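Local coordinates for succinoglycan biosynthesis protein (Bacillus cereus ATCC 14579, PDB 3B55), which is of unproven activity but binds a calcium ion and, as a member of the erythromycin esterase family, may be a hydrolase, at residues K69-S74 / F384-K389; E114-A119 / A291-E296; N214-L219 / E263-M268; N369-I374 / I421-A426. The protein carries 1 engineered substitution. All coordinates share one frame; numbering follows the deposited sequence.

Contact 1: residues K69-S74 / F384-K389; sequences KNMVGS and FIDLRK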
loop_
_atom_site.group_PDB
_atom_site.type_symbol
_atom_site.label_atom_id
_atom_site.label_comp_id
_atom_site.label_asym_id
_atom_site.label_seq_id
_atom_site.Cartn_x
_atom_site.Cartn_y
_atom_site.Cartn_z
ATOM N N LYS A 69 10.958 -11.834 -13.659
ATOM C CA LYS A 69 11.041 -13.136 -13.001
ATOM C C LYS A 69 12.278 -13.232 -12.111
ATOM O O LYS A 69 12.168 -13.422 -10.895
ATOM C CB LYS A 69 11.060 -14.261 -14.044
ATOM C CG LYS A 69 10.975 -15.666 -13.455
ATOM C CD LYS A 69 11.105 -16.729 -14.547
ATOM C CE LYS A 69 10.891 -18.134 -13.998
ATOM N NZ LYS A 69 12.168 -18.866 -13.763
ATOM N N ASN A 70 13.454 -13.080 -12.715
ATOM C CA ASN A 70 14.692 -13.169 -11.960
ATOM C C ASN A 70 15.018 -11.957 -11.089
ATOM O O ASN A 70 15.809 -12.066 -10.160
ATOM C CB ASN A 70 15.867 -13.462 -12.892
ATOM C CG ASN A 70 15.806 -14.856 -13.477
ATOM O OD1 ASN A 70 15.366 -15.797 -12.816
ATOM N ND2 ASN A 70 16.258 -14.999 -14.718
HETATM N N MSE A 71 14.426 -10.804 -11.374
HETATM C CA MSE A 71 14.697 -9.635 -10.549
HETATM C C MSE A 71 14.057 -9.843 -9.182
HETATM O O MSE A 71 14.678 -9.600 -8.145
HETATM C CB MSE A 71 14.120 -8.378 -11.185
HETATM C CG MSE A 71 15.000 -7.786 -12.250
HETATM SE SE MSE A 71 14.152 -6.236 -12.997
HETATM C CE MSE A 71 14.925 -6.302 -14.779
ATOM N N VAL A 72 12.807 -10.294 -9.196
ATOM C CA VAL A 72 12.059 -10.553 -7.971
ATOM C C VAL A 72 12.619 -11.788 -7.273
ATOM O O VAL A 72 12.707 -11.827 -6.047
ATOM C CB VAL A 72 10.568 -10.762 -8.279
ATOM C CG1 VAL A 72 9.816 -11.138 -7.017
ATOM C CG2 VAL A 72 10.005 -9.492 -8.880
ATOM N N GLY A 73 12.981 -12.802 -8.056
ATOM C CA GLY A 73 13.543 -14.019 -7.490
ATOM C C GLY A 73 12.604 -14.790 -6.586
ATOM O O GLY A 73 11.457 -15.058 -6.951
ATOM N N SER A 74 13.094 -15.151 -5.403
ATOM C CA SER A 74 12.301 -15.908 -4.444
ATOM C C SER A 74 11.721 -15.042 -3.314
ATOM O O SER A 74 11.342 -15.554 -2.266
ATOM C CB SER A 74 13.146 -17.041 -3.846
ATOM O OG SER A 74 14.315 -16.523 -3.233
ATOM N N PHE A 384 11.586 -0.490 -17.257
ATOM C CA PHE A 384 11.957 -0.729 -15.879
ATOM C C PHE A 384 13.416 -1.140 -15.842
ATOM O O PHE A 384 14.014 -1.443 -16.881
ATOM C CB PHE A 384 11.052 -1.764 -15.199
ATOM C CG PHE A 384 11.098 -3.140 -15.802
ATOM C CD1 PHE A 384 10.476 -3.411 -17.020
ATOM C CD2 PHE A 384 11.674 -4.192 -15.095
ATOM C CE1 PHE A 384 10.418 -4.707 -17.516
ATOM C CE2 PHE A 384 11.621 -5.493 -15.585
ATOM C CZ PHE A 384 10.988 -5.751 -16.800
ATOM N N ILE A 385 14.001 -1.131 -14.654
ATOM C CA ILE A 385 15.408 -1.462 -14.529
ATOM C C ILE A 385 15.749 -1.913 -13.125
ATOM O O ILE A 385 15.116 -1.486 -12.157
ATOM C CB ILE A 385 16.267 -0.231 -14.890
ATOM C CG1 ILE A 385 17.746 -0.529 -14.659
ATOM C CG2 ILE A 385 15.813 0.969 -14.074
ATOM C CD1 ILE A 385 18.665 0.397 -15.439
ATOM N N ASP A 386 16.753 -2.779 -13.021
ATOM C CA ASP A 386 17.191 -3.277 -11.725
ATOM C C ASP A 386 18.268 -2.331 -11.199
ATOM O O ASP A 386 19.404 -2.337 -11.685
ATOM C CB ASP A 386 17.777 -4.684 -11.859
ATOM C CG ASP A 386 17.930 -5.378 -10.516
ATOM O OD1 ASP A 386 18.205 -4.683 -9.517
ATOM O OD2 ASP A 386 17.787 -6.619 -10.466
ATOM N N LEU A 387 17.907 -1.510 -10.218
ATOM C CA LEU A 387 18.840 -0.555 -9.628
ATOM C C LEU A 387 19.975 -1.261 -8.881
ATOM O O LEU A 387 21.057 -0.706 -8.706
ATOM C CB LEU A 387 18.093 0.380 -8.666
ATOM C CG LEU A 387 16.906 1.161 -9.252
ATOM C CD1 LEU A 387 16.245 1.985 -8.164
ATOM C CD2 LEU A 387 17.374 2.051 -10.387
ATOM N N ARG A 388 19.722 -2.488 -8.444
ATOM C CA ARG A 388 20.733 -3.245 -7.716
ATOM C C ARG A 388 21.880 -3.686 -8.620
ATOM O O ARG A 388 22.942 -4.064 -8.136
ATOM C CB ARG A 388 20.099 -4.477 -7.075
ATOM C CG ARG A 388 19.036 -4.165 -6.045
ATOM C CD ARG A 388 18.249 -5.419 -5.709
ATOM N NE ARG A 388 17.661 -5.994 -6.916
ATOM C CZ ARG A 388 16.893 -7.080 -6.938
ATOM N NH1 ARG A 388 16.608 -7.720 -5.810
ATOM N NH2 ARG A 388 16.418 -7.531 -8.095
ATOM N N LYS A 389 21.666 -3.627 -9.930
ATOM C CA LYS A 389 22.685 -4.041 -10.890
ATOM C C LYS A 389 23.507 -2.894 -11.483
ATOM O O LYS A 389 24.354 -3.121 -12.337
ATOM C CB LYS A 389 22.033 -4.830 -12.028
ATOM C CG LYS A 389 21.399 -6.149 -11.612
ATOM C CD LYS A 389 22.440 -7.202 -11.242
ATOM C CE LYS A 389 21.814 -8.593 -11.198
ATOM N NZ LYS A 389 22.824 -9.670 -11.006
HETATM O O HOH W 1 15.338 -10.168 -5.717
#
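Arg388 reaches across to the last turn of helix 68-72, where its NH2 donates to Met71 O at 2.7 Å. The bond is nearly straight (172°), and the oxygen lies in the guanidinium plane although the nitrogen is tilted from the carbonyl plane. A water joins the same two groups, accepting from Arg388 NH1 and donating to Met71 O, so one carbonyl receives two donors. Alongside this polar seam runs the selenomethionine side chain of Met71, extended beyond CG. Its CG slides past Asp386 OD2 at 3.5 Å, while SE stands at the edge of the Phe384 ring, 4.9 Å from the ring centroid, and CE touches Phe384 CE2 at 3.5 Å.

The next shell fixes the arginine. Asp386 holds it side-on: Arg388 NE meets Asp386 OD1 at 3.0 Å, and NH2 meets OD2, so NH2 serves both carboxylate and helix carbonyl. Asp386 OD1 accepts the backbone N of Arg388 as well. Further out, Met71 also rests on Lys51 and Ile429, from the two strands flanking strand 382-386. The whole combines a Met-aromatic contact with an Asx turn at a strand end, joining helix 68-72 to the mixed sheet.

Contact 2: residues E114-A119 / A291-E296; sequences EGWDRA and AKWTEE
Trp116 and Trp293 form a T-shaped pair, and this is the whole of the direct contact between the two segments. The six-membered ring of Trp116 points its edge at one face of the six-membered ring of Trp293; the centroids are 5.9 Å apart and the planes are turned by 77°. Trp116 CH2 leads, with Trp293 CZ3 as its nearest atom at 4.2 Å. With CG anti to the main-chain nitrogen (chi1 164° for Trp116 and 179° for Trp293), each indole is directed toward the other helix, and together they bridge the 12.1 Å between Trp116 CA and Trp293 CA.

The pair spans two parts of an alpha/beta fold: helix 116-128 follows strand 109-112, helix 278-298 runs into strand 301-306, and those two strands are parallel neighbours in the mixed sheet. Further aromatic packing surrounds Trp293, which meets Trp254 edge-to-face and stacks with His297, while Gln257 of helix 250-268 touches both tryptophans.

No hydrogen bond joins the two segments; polar groups are bonded on their own sides. In the first, Glu114 OE1 uses its anti lone pair to accept Gly115 N at 2.8 Å. In the second, Thr294 OG1 is bonded to Asn290 O, one turn back in helix 278-298. The side chain of Glu113, a calcium ligand, lies about 11 Å from that of Trp116.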
loop_
_atom_site.group_PDB
_atom_site.type_symbol
_atom_site.label_atom_id
_atom_site.label_comp_id
_atom_site.label_asym_id
_atom_site.label_seq_id
_atom_site.Cartn_x
_atom_site.Cartn_y
_atom_site.Cartn_z
ATOM N N GLU A 114 -5.235 0.507 1.713
ATOM C CA GLU A 114 -6.645 0.801 1.916
ATOM C C GLU A 114 -7.038 0.300 3.303
ATOM O O GLU A 114 -6.384 -0.580 3.862
ATOM C CB GLU A 114 -7.458 0.087 0.828
ATOM C CG GLU A 114 -8.960 0.294 0.891
ATOM C CD GLU A 114 -9.338 1.754 0.802
ATOM O OE1 GLU A 114 -9.159 2.476 1.806
ATOM O OE2 GLU A 114 -9.806 2.180 -0.274
ATOM N N GLY A 115 -8.097 0.869 3.860
ATOM C CA GLY A 115 -8.538 0.451 5.176
ATOM C C GLY A 115 -8.804 -1.041 5.222
ATOM O O GLY A 115 -9.375 -1.616 4.293
ATOM N N TRP A 116 -8.375 -1.674 6.309
ATOM C CA TRP A 116 -8.570 -3.103 6.490
ATOM C C TRP A 116 -10.053 -3.464 6.463
ATOM O O TRP A 116 -10.422 -4.499 5.913
ATOM C CB TRP A 116 -7.923 -3.551 7.808
ATOM C CG TRP A 116 -8.366 -4.899 8.295
ATOM C CD1 TRP A 116 -9.555 -5.207 8.899
ATOM C CD2 TRP A 116 -7.616 -6.119 8.244
ATOM N NE1 TRP A 116 -9.589 -6.544 9.229
ATOM C CE2 TRP A 116 -8.410 -7.125 8.839
ATOM C CE3 TRP A 116 -6.349 -6.457 7.755
ATOM C CZ2 TRP A 116 -7.976 -8.453 8.956
ATOM C CZ3 TRP A 116 -5.915 -7.780 7.873
ATOM C CH2 TRP A 116 -6.729 -8.758 8.469
ATOM N N ASP A 117 -10.895 -2.617 7.049
ATOM C CA ASP A 117 -12.331 -2.889 7.072
ATOM C C ASP A 117 -12.978 -2.806 5.695
ATOM O O ASP A 117 -13.788 -3.660 5.326
ATOM C CB ASP A 117 -13.064 -1.931 8.025
ATOM C CG ASP A 117 -12.711 -0.477 7.789
ATOM O OD1 ASP A 117 -12.368 -0.112 6.645
ATOM O OD2 ASP A 117 -12.789 0.311 8.754
ATOM N N ARG A 118 -12.621 -1.778 4.936
ATOM C CA ARG A 118 -13.184 -1.588 3.611
ATOM C C ARG A 118 -12.776 -2.731 2.680
ATOM O O ARG A 118 -13.584 -3.205 1.878
ATOM C CB ARG A 118 -12.743 -0.216 3.068
ATOM C CG ARG A 118 -13.163 0.929 3.997
ATOM C CD ARG A 118 -12.573 2.300 3.659
ATOM N NE ARG A 118 -13.293 2.974 2.587
ATOM C CZ ARG A 118 -13.781 4.207 2.670
ATOM N NH1 ARG A 118 -13.636 4.925 3.782
ATOM N NH2 ARG A 118 -14.400 4.728 1.623
ATOM N N ALA A 119 -11.538 -3.198 2.810
ATOM C CA ALA A 119 -11.053 -4.287 1.965
ATOM C C ALA A 119 -11.770 -5.616 2.242
ATOM O O ALA A 119 -11.783 -6.501 1.389
ATOM C CB ALA A 119 -9.550 -4.459 2.142
ATOM N N ALA A 291 0.690 -5.932 6.722
ATOM C CA ALA A 291 1.289 -6.481 5.515
ATOM C C ALA A 291 2.115 -7.710 5.904
ATOM O O ALA A 291 2.180 -8.690 5.160
ATOM C CB ALA A 291 2.174 -5.445 4.857
ATOM N N LYS A 292 2.745 -7.654 7.075
ATOM C CA LYS A 292 3.551 -8.777 7.554
ATOM C C LYS A 292 2.639 -9.940 7.927
ATOM O O LYS A 292 2.916 -11.092 7.588
ATOM C CB LYS A 292 4.389 -8.374 8.771
ATOM C CG LYS A 292 5.223 -9.525 9.303
ATOM C CD LYS A 292 6.331 -9.074 10.238
ATOM C CE LYS A 292 5.888 -9.082 11.684
ATOM N NZ LYS A 292 7.077 -9.076 12.587
ATOM N N TRP A 293 1.550 -9.637 8.623
ATOM C CA TRP A 293 0.595 -10.671 9.014
ATOM C C TRP A 293 0.103 -11.459 7.776
ATOM O O TRP A 293 -0.011 -12.685 7.810
ATOM C CB TRP A 293 -0.599 -10.027 9.725
ATOM C CG TRP A 293 -1.632 -11.016 10.133
ATOM C CD1 TRP A 293 -1.699 -11.692 11.317
ATOM C CD2 TRP A 293 -2.691 -11.528 9.318
ATOM N NE1 TRP A 293 -2.732 -12.598 11.287
ATOM C CE2 TRP A 293 -3.356 -12.519 10.070
ATOM C CE3 TRP A 293 -3.139 -11.247 8.020
ATOM C CZ2 TRP A 293 -4.451 -13.237 9.567
ATOM C CZ3 TRP A 293 -4.230 -11.961 7.517
ATOM C CH2 TRP A 293 -4.871 -12.946 8.292
ATOM N N THR A 294 -0.177 -10.747 6.686
ATOM C CA THR A 294 -0.659 -11.369 5.454
ATOM C C THR A 294 0.341 -12.375 4.885
ATOM O O THR A 294 -0.002 -13.515 4.608
ATOM C CB THR A 294 -0.952 -10.303 4.382
ATOM O OG1 THR A 294 -1.905 -9.366 4.893
ATOM C CG2 THR A 294 -1.521 -10.955 3.120
ATOM N N GLU A 295 1.577 -11.931 4.693
ATOM C CA GLU A 295 2.633 -12.785 4.167
ATOM C C GLU A 295 2.855 -13.990 5.091
ATOM O O GLU A 295 2.961 -15.131 4.634
ATOM C CB GLU A 295 3.925 -11.958 4.036
ATOM C CG GLU A 295 5.115 -12.646 3.355
ATOM C CD GLU A 295 5.747 -13.733 4.212
ATOM O OE1 GLU A 295 5.960 -13.484 5.417
ATOM O OE2 GLU A 295 6.038 -14.831 3.682
ATOM N N GLU A 296 2.907 -13.741 6.396
ATOM C CA GLU A 296 3.145 -14.818 7.346
ATOM C C GLU A 296 2.012 -15.837 7.444
ATOM O O GLU A 296 2.267 -17.020 7.661
ATOM C CB GLU A 296 3.460 -14.246 8.735
ATOM C CG GLU A 296 4.680 -13.337 8.764
ATOM C CD GLU A 296 5.250 -13.150 10.166
ATOM O OE1 GLU A 296 4.505 -12.692 11.058
ATOM O OE2 GLU A 296 6.448 -13.453 10.369
#

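Contact 3: residues N214-L219 / E263-M268; sequences NTFESL and EQFTTM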
loop_
_atom_site.group_PDB
_atom_site.type_symbol
_atom_site.label_atom_id
_atom_site.label_comp_id
_atom_site.label_asym_id
_atom_site.label_seq_id
_atom_site.Cartn_x
_atom_site.Cartn_y
_atom_site.Cartn_z
ATOM N N ASN A 214 -11.741 11.354 13.161
ATOM C CA ASN A 214 -12.231 12.576 13.774
ATOM C C ASN A 214 -13.062 12.321 15.017
ATOM O O ASN A 214 -12.939 13.046 15.994
ATOM C CB ASN A 214 -13.028 13.382 12.747
ATOM C CG ASN A 214 -12.179 13.790 11.559
ATOM O OD1 ASN A 214 -12.697 14.226 10.532
ATOM N ND2 ASN A 214 -10.860 13.658 11.699
ATOM N N THR A 215 -13.899 11.292 14.989
ATOM C CA THR A 215 -14.730 10.987 16.144
ATOM C C THR A 215 -13.866 10.594 17.335
ATOM O O THR A 215 -14.070 11.080 18.448
ATOM C CB THR A 215 -15.697 9.825 15.864
ATOM O OG1 THR A 215 -16.350 10.029 14.606
ATOM C CG2 THR A 215 -16.746 9.744 16.964
ATOM N N PHE A 216 -12.883 9.732 17.095
ATOM C CA PHE A 216 -12.012 9.265 18.165
ATOM C C PHE A 216 -11.044 10.303 18.736
ATOM O O PHE A 216 -10.906 10.422 19.951
ATOM C CB PHE A 216 -11.204 8.053 17.703
ATOM C CG PHE A 216 -10.629 7.256 18.835
ATOM C CD1 PHE A 216 -11.337 6.188 19.377
ATOM C CD2 PHE A 216 -9.404 7.605 19.395
ATOM C CE1 PHE A 216 -10.836 5.477 20.460
ATOM C CE2 PHE A 216 -8.890 6.902 20.480
ATOM C CZ PHE A 216 -9.608 5.837 21.015
ATOM N N GLU A 217 -10.355 11.038 17.871
ATOM C CA GLU A 217 -9.401 12.036 18.341
ATOM C C GLU A 217 -10.100 13.225 18.985
ATOM O O GLU A 217 -9.474 14.006 19.696
ATOM C CB GLU A 217 -8.517 12.510 17.189
ATOM N N SER A 218 -11.394 13.370 18.734
ATOM C CA SER A 218 -12.130 14.484 19.317
ATOM C C SER A 218 -12.663 14.058 20.681
ATOM O O SER A 218 -13.541 14.707 21.252
ATOM C CB SER A 218 -13.294 14.892 18.417
ATOM O OG SER A 218 -14.431 14.085 18.671
ATOM N N LEU A 219 -12.123 12.958 21.194
ATOM C CA LEU A 219 -12.535 12.430 22.489
ATOM C C LEU A 219 -11.640 12.993 23.583
ATOM O O LEU A 219 -10.594 13.575 23.308
ATOM C CB LEU A 219 -12.432 10.906 22.501
ATOM C CG LEU A 219 -13.442 10.111 21.684
ATOM C CD1 LEU A 219 -13.090 8.638 21.760
ATOM C CD2 LEU A 219 -14.847 10.354 22.215
ATOM N N GLU A 263 -7.015 -2.333 18.153
ATOM C CA GLU A 263 -5.947 -1.819 19.009
ATOM C C GLU A 263 -5.073 -0.846 18.221
ATOM O O GLU A 263 -4.633 0.179 18.751
ATOM C CB GLU A 263 -5.060 -2.947 19.519
ATOM C CG GLU A 263 -5.691 -3.866 20.553
ATOM C CD GLU A 263 -4.697 -4.890 21.069
ATOM O OE1 GLU A 263 -3.850 -4.530 21.919
ATOM O OE2 GLU A 263 -4.752 -6.047 20.606
ATOM N N GLN A 264 -4.814 -1.180 16.957
ATOM C CA GLN A 264 -3.990 -0.327 16.112
ATOM C C GLN A 264 -4.645 1.036 15.952
ATOM O O GLN A 264 -3.983 2.075 16.044
ATOM C CB GLN A 264 -3.788 -0.960 14.734
ATOM C CG GLN A 264 -2.865 -2.179 14.720
ATOM C CD GLN A 264 -2.803 -2.826 13.354
ATOM O OE1 GLN A 264 -3.493 -2.402 12.427
ATOM N NE2 GLN A 264 -1.998 -3.869 13.226
ATOM N N PHE A 265 -5.954 1.025 15.725
ATOM C CA PHE A 265 -6.684 2.263 15.553
ATOM C C PHE A 265 -6.731 3.087 16.839
ATOM O O PHE A 265 -6.408 4.271 16.827
ATOM C CB PHE A 265 -8.104 1.970 15.044
ATOM C CG PHE A 265 -8.970 3.194 14.925
ATOM C CD1 PHE A 265 -9.720 3.649 16.010
ATOM C CD2 PHE A 265 -8.993 3.928 13.743
ATOM C CE1 PHE A 265 -10.479 4.819 15.914
ATOM C CE2 PHE A 265 -9.749 5.101 13.641
ATOM C CZ PHE A 265 -10.491 5.544 14.731
ATOM N N THR A 266 -7.118 2.469 17.949
ATOM C CA THR A 266 -7.218 3.193 19.213
ATOM C C THR A 266 -5.885 3.712 19.744
ATOM O O THR A 266 -5.800 4.846 20.220
ATOM C CB THR A 266 -7.879 2.320 20.312
ATOM O OG1 THR A 266 -7.105 1.135 20.518
ATOM C CG2 THR A 266 -9.293 1.929 19.907
ATOM N N THR A 267 -4.848 2.886 19.666
ATOM C CA THR A 267 -3.527 3.277 20.152
ATOM C C THR A 267 -2.934 4.428 19.340
ATOM O O THR A 267 -2.404 5.388 19.906
ATOM C CB THR A 267 -2.554 2.077 20.124
ATOM O OG1 THR A 267 -2.935 1.128 21.135
ATOM C CG2 THR A 267 -1.134 2.538 20.384
HETATM N N MSE A 268 -3.023 4.334 18.019
HETATM C CA MSE A 268 -2.499 5.379 17.152
HETATM C C MSE A 268 -3.134 6.739 17.434
HETATM O O MSE A 268 -2.456 7.764 17.416
HETATM C CB MSE A 268 -2.740 5.030 15.679
HETATM C CG MSE A 268 -2.700 6.250 14.758
HETATM SE SE MSE A 268 -2.981 5.895 12.870
HETATM C CE MSE A 268 -4.905 5.639 12.865
#
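Thr266, which packs against Phe216 across the contact, belongs to a helical turn closed at Glu263 O, where Thr267 N donates at 2.9 Å and Thr267 OG1 adds a weak bond. The hydroxyl of Thr266 itself has Ile262 O as its main partner, one turn back in the helix. With that oxygen engaged along its own helix, Thr266 presents carbon to the other segment: Thr266 CG2 sits 3.9 Å from Phe216 CE1, and Thr266 CB lies near CZ of the same ring. The backbone also takes part, with Thr266 O 3.7 Å from Phe216 CE2.

Phe216 is the residue shared by all of these contacts. Its ring is carried out from helix 213-217 with CG anti to the main-chain nitrogen (chi1 -162°), and the edge of Phe265 is directed at its face in an offset T-shaped pair, centroids 5.6 Å apart and planes at 80°. Phe265 CE1 approaches the root of the ring, 3.8 Å from Phe216 CB. Within its own segment, Leu219 folds back so that CD1 lies over one face of Phe216, toward the rim. Outside, Tyr227 and Lys224 of helix 221-240 and Leu269 also touch the Phe216 side chain.

No hydrogen bond crosses between the segments. Between these segments, then, helix 213-217 meets the end of helix 250-268 through buried packing, chiefly aromatic, while the hydroxyl bonding serves the helices individually.

Contact 4: residues N369-I374 / I421-A426; sequences NSYNYI and ISLGKA
Tyr371 meets the junction of strand 418-421 and helix 423-426 with its hydroxyl, one face and one edge at once. Its CG is anti to the carbonyl carbon (chi1 -71°), which swings the phenol out from the first turn of helix 371-376 toward the second segment. There Leu423 N donates to Tyr371 OH at 3.0 Å, with an N-H...O angle of 168°. Leu423 lies over the ring: its CB stands 3.7 Å from the Tyr371 ring centroid in a CH-pi contact, somewhat toward the rim. Leu423 CG lies anti to the main-chain nitrogen (chi1 -156°), and CD2 beyond it approaches Tyr371 CD1 at 3.7 Å. Ile421 approaches elsewhere, its carbonyl oxygen in the ring plane 3.1 Å from Tyr371 CE2; its CG2 branch, set between the backbone N and the carbonyl carbon, is 3.8 Å from that same CE2.

Two helix starts are joined in this way. Ser370 is the N-cap of helix 371-376, and its OG accepts Tyr373 N through a weak capping bond. Ser422 holds the equivalent place before helix 423-426, but its side chain makes no capping bond; the phenol of Tyr371 instead accepts the first amide of that helix, while Ser422 O takes both Lys425 N and Ala426 N.

Strand 418-421 pairs antiparallel with strand 402-405, from which His402 meets Tyr371 edge-to-face and Ile404 touches both Tyr371 and Ile421; Trp397 of helix 392-398 also reaches the phenol.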
loop_
_atom_site.group_PDB
_atom_site.type_symbol
_atom_site.label_atom_id
_atom_site.label_comp_id
_atom_site.label_asym_id
_atom_site.label_seq_id
_atom_site.Cartn_x
_atom_site.Cartn_y
_atom_site.Cartn_z
ATOM N N ASN A 369 18.974 17.853 -12.079
ATOM C CA ASN A 369 19.635 17.026 -11.071
ATOM C C ASN A 369 18.655 16.053 -10.440
ATOM O O ASN A 369 19.041 15.217 -9.623
ATOM C CB ASN A 369 20.237 17.877 -9.956
ATOM C CG ASN A 369 21.262 18.850 -10.460
ATOM O OD1 ASN A 369 22.188 18.478 -11.182
ATOM N ND2 ASN A 369 21.112 20.113 -10.077
ATOM N N SER A 370 17.385 16.164 -10.806
ATOM C CA SER A 370 16.387 15.276 -10.240
ATOM C C SER A 370 16.330 13.954 -10.996
ATOM O O SER A 370 16.660 13.886 -12.185
ATOM C CB SER A 370 15.009 15.945 -10.251
ATOM O OG SER A 370 14.465 16.048 -11.554
ATOM N N TYR A 371 15.936 12.903 -10.285
ATOM C CA TYR A 371 15.796 11.580 -10.867
ATOM C C TYR A 371 14.774 11.598 -11.997
ATOM O O TYR A 371 14.910 10.859 -12.975
ATOM C CB TYR A 371 15.350 10.590 -9.794
ATOM C CG TYR A 371 16.421 10.272 -8.777
ATOM C CD1 TYR A 371 17.535 9.514 -9.131
ATOM C CD2 TYR A 371 16.304 10.694 -7.452
ATOM C CE1 TYR A 371 18.495 9.170 -8.193
ATOM C CE2 TYR A 371 17.260 10.366 -6.512
ATOM C CZ TYR A 371 18.351 9.597 -6.883
ATOM O OH TYR A 371 19.275 9.219 -5.935
ATOM N N ASN A 372 13.752 12.438 -11.856
ATOM C CA ASN A 372 12.690 12.566 -12.858
ATOM C C ASN A 372 13.245 13.020 -14.210
ATOM O O ASN A 372 13.005 12.389 -15.245
ATOM C CB ASN A 372 11.643 13.568 -12.366
ATOM C CG ASN A 372 10.918 13.084 -11.127
ATOM O OD1 ASN A 372 9.938 12.348 -11.218
ATOM N ND2 ASN A 372 11.409 13.481 -9.957
ATOM N N TYR A 373 13.987 14.119 -14.193
ATOM C CA TYR A 373 14.578 14.657 -15.414
ATOM C C TYR A 373 15.532 13.642 -16.037
ATOM O O TYR A 373 15.460 13.353 -17.231
ATOM C CB TYR A 373 15.369 15.927 -15.103
ATOM C CG TYR A 373 15.982 16.569 -16.327
ATOM C CD1 TYR A 373 15.248 17.463 -17.105
ATOM C CD2 TYR A 373 17.287 16.258 -16.731
ATOM C CE1 TYR A 373 15.782 18.029 -18.252
ATOM C CE2 TYR A 373 17.838 16.825 -17.885
ATOM C CZ TYR A 373 17.071 17.710 -18.641
ATOM O OH TYR A 373 17.572 18.265 -19.793
ATOM N N ILE A 374 16.439 13.124 -15.216
ATOM C CA ILE A 374 17.431 12.171 -15.670
ATOM C C ILE A 374 16.819 10.907 -16.276
ATOM O O ILE A 374 17.170 10.535 -17.398
ATOM C CB ILE A 374 18.407 11.866 -14.522
ATOM C CG1 ILE A 374 19.205 13.146 -14.223
ATOM C CG2 ILE A 374 19.332 10.716 -14.896
ATOM C CD1 ILE A 374 20.103 13.081 -13.000
ATOM N N ILE A 421 16.076 12.021 -1.931
ATOM C CA ILE A 421 16.043 10.585 -1.712
ATOM C C ILE A 421 17.197 9.934 -2.442
ATOM O O ILE A 421 17.709 10.490 -3.410
ATOM C CB ILE A 421 14.706 9.978 -2.254
ATOM C CG1 ILE A 421 14.561 8.518 -1.816
ATOM C CG2 ILE A 421 14.688 10.023 -3.795
ATOM C CD1 ILE A 421 13.297 7.868 -2.333
ATOM N N SER A 422 17.603 8.761 -1.964
ATOM C CA SER A 422 18.668 7.977 -2.584
ATOM C C SER A 422 17.901 6.856 -3.282
ATOM O O SER A 422 17.465 5.889 -2.647
ATOM C CB SER A 422 19.593 7.398 -1.524
ATOM O OG SER A 422 20.161 8.445 -0.772
ATOM N N LEU A 423 17.713 7.002 -4.586
ATOM C CA LEU A 423 16.954 6.024 -5.349
ATOM C C LEU A 423 17.440 4.596 -5.190
ATOM O O LEU A 423 16.630 3.684 -5.029
ATOM C CB LEU A 423 16.938 6.409 -6.827
ATOM C CG LEU A 423 15.749 5.848 -7.610
ATOM C CD1 LEU A 423 14.444 6.365 -7.001
ATOM C CD2 LEU A 423 15.864 6.267 -9.062
ATOM N N GLY A 424 18.754 4.403 -5.250
ATOM C CA GLY A 424 19.316 3.072 -5.108
ATOM C C GLY A 424 19.052 2.446 -3.749
ATOM O O GLY A 424 19.020 1.225 -3.626
ATOM N N LYS A 425 18.866 3.268 -2.721
ATOM C CA LYS A 425 18.607 2.732 -1.388
ATOM C C LYS A 425 17.115 2.517 -1.143
ATOM O O LYS A 425 16.724 1.590 -0.441
ATOM C CB LYS A 425 19.182 3.662 -0.322
ATOM C CG LYS A 425 20.690 3.856 -0.449
ATOM C CD LYS A 425 21.278 4.638 0.724
ATOM C CE LYS A 425 22.755 4.927 0.478
ATOM N NZ LYS A 425 23.485 5.373 1.701
ATOM N N ALA A 426 16.288 3.369 -1.735
ATOM C CA ALA A 426 14.847 3.270 -1.566
ATOM C C ALA A 426 14.215 2.113 -2.341
ATOM O O ALA A 426 13.309 1.448 -1.832
ATOM C CB ALA A 426 14.195 4.575 -1.978
#

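How the contacts relate
Contact 2 is the most central, its centre about 9 Å from that of the chain, and contacts 3 and 4 are equally buried in local terms though about 21 Å out; contact 1 is only partly buried. The partly exposed contact 1 joins an arginine-to-carbonyl bond and a water with a Met-aromatic contact, contact 4 relies on a phenol bonded to a helix start, and contacts 2 and 3 on T-shaped aromatic pairs without a bond across. Helix 250-268 links those two, supplying one side of contact 3 and Gln257 beside contact 2. Contacts 1 and 4 touch, Leu387 CD1 lying 3.6 Å from Leu423 O, and their segments alternate along the chain, whereas contact 3 is nested within contact 2.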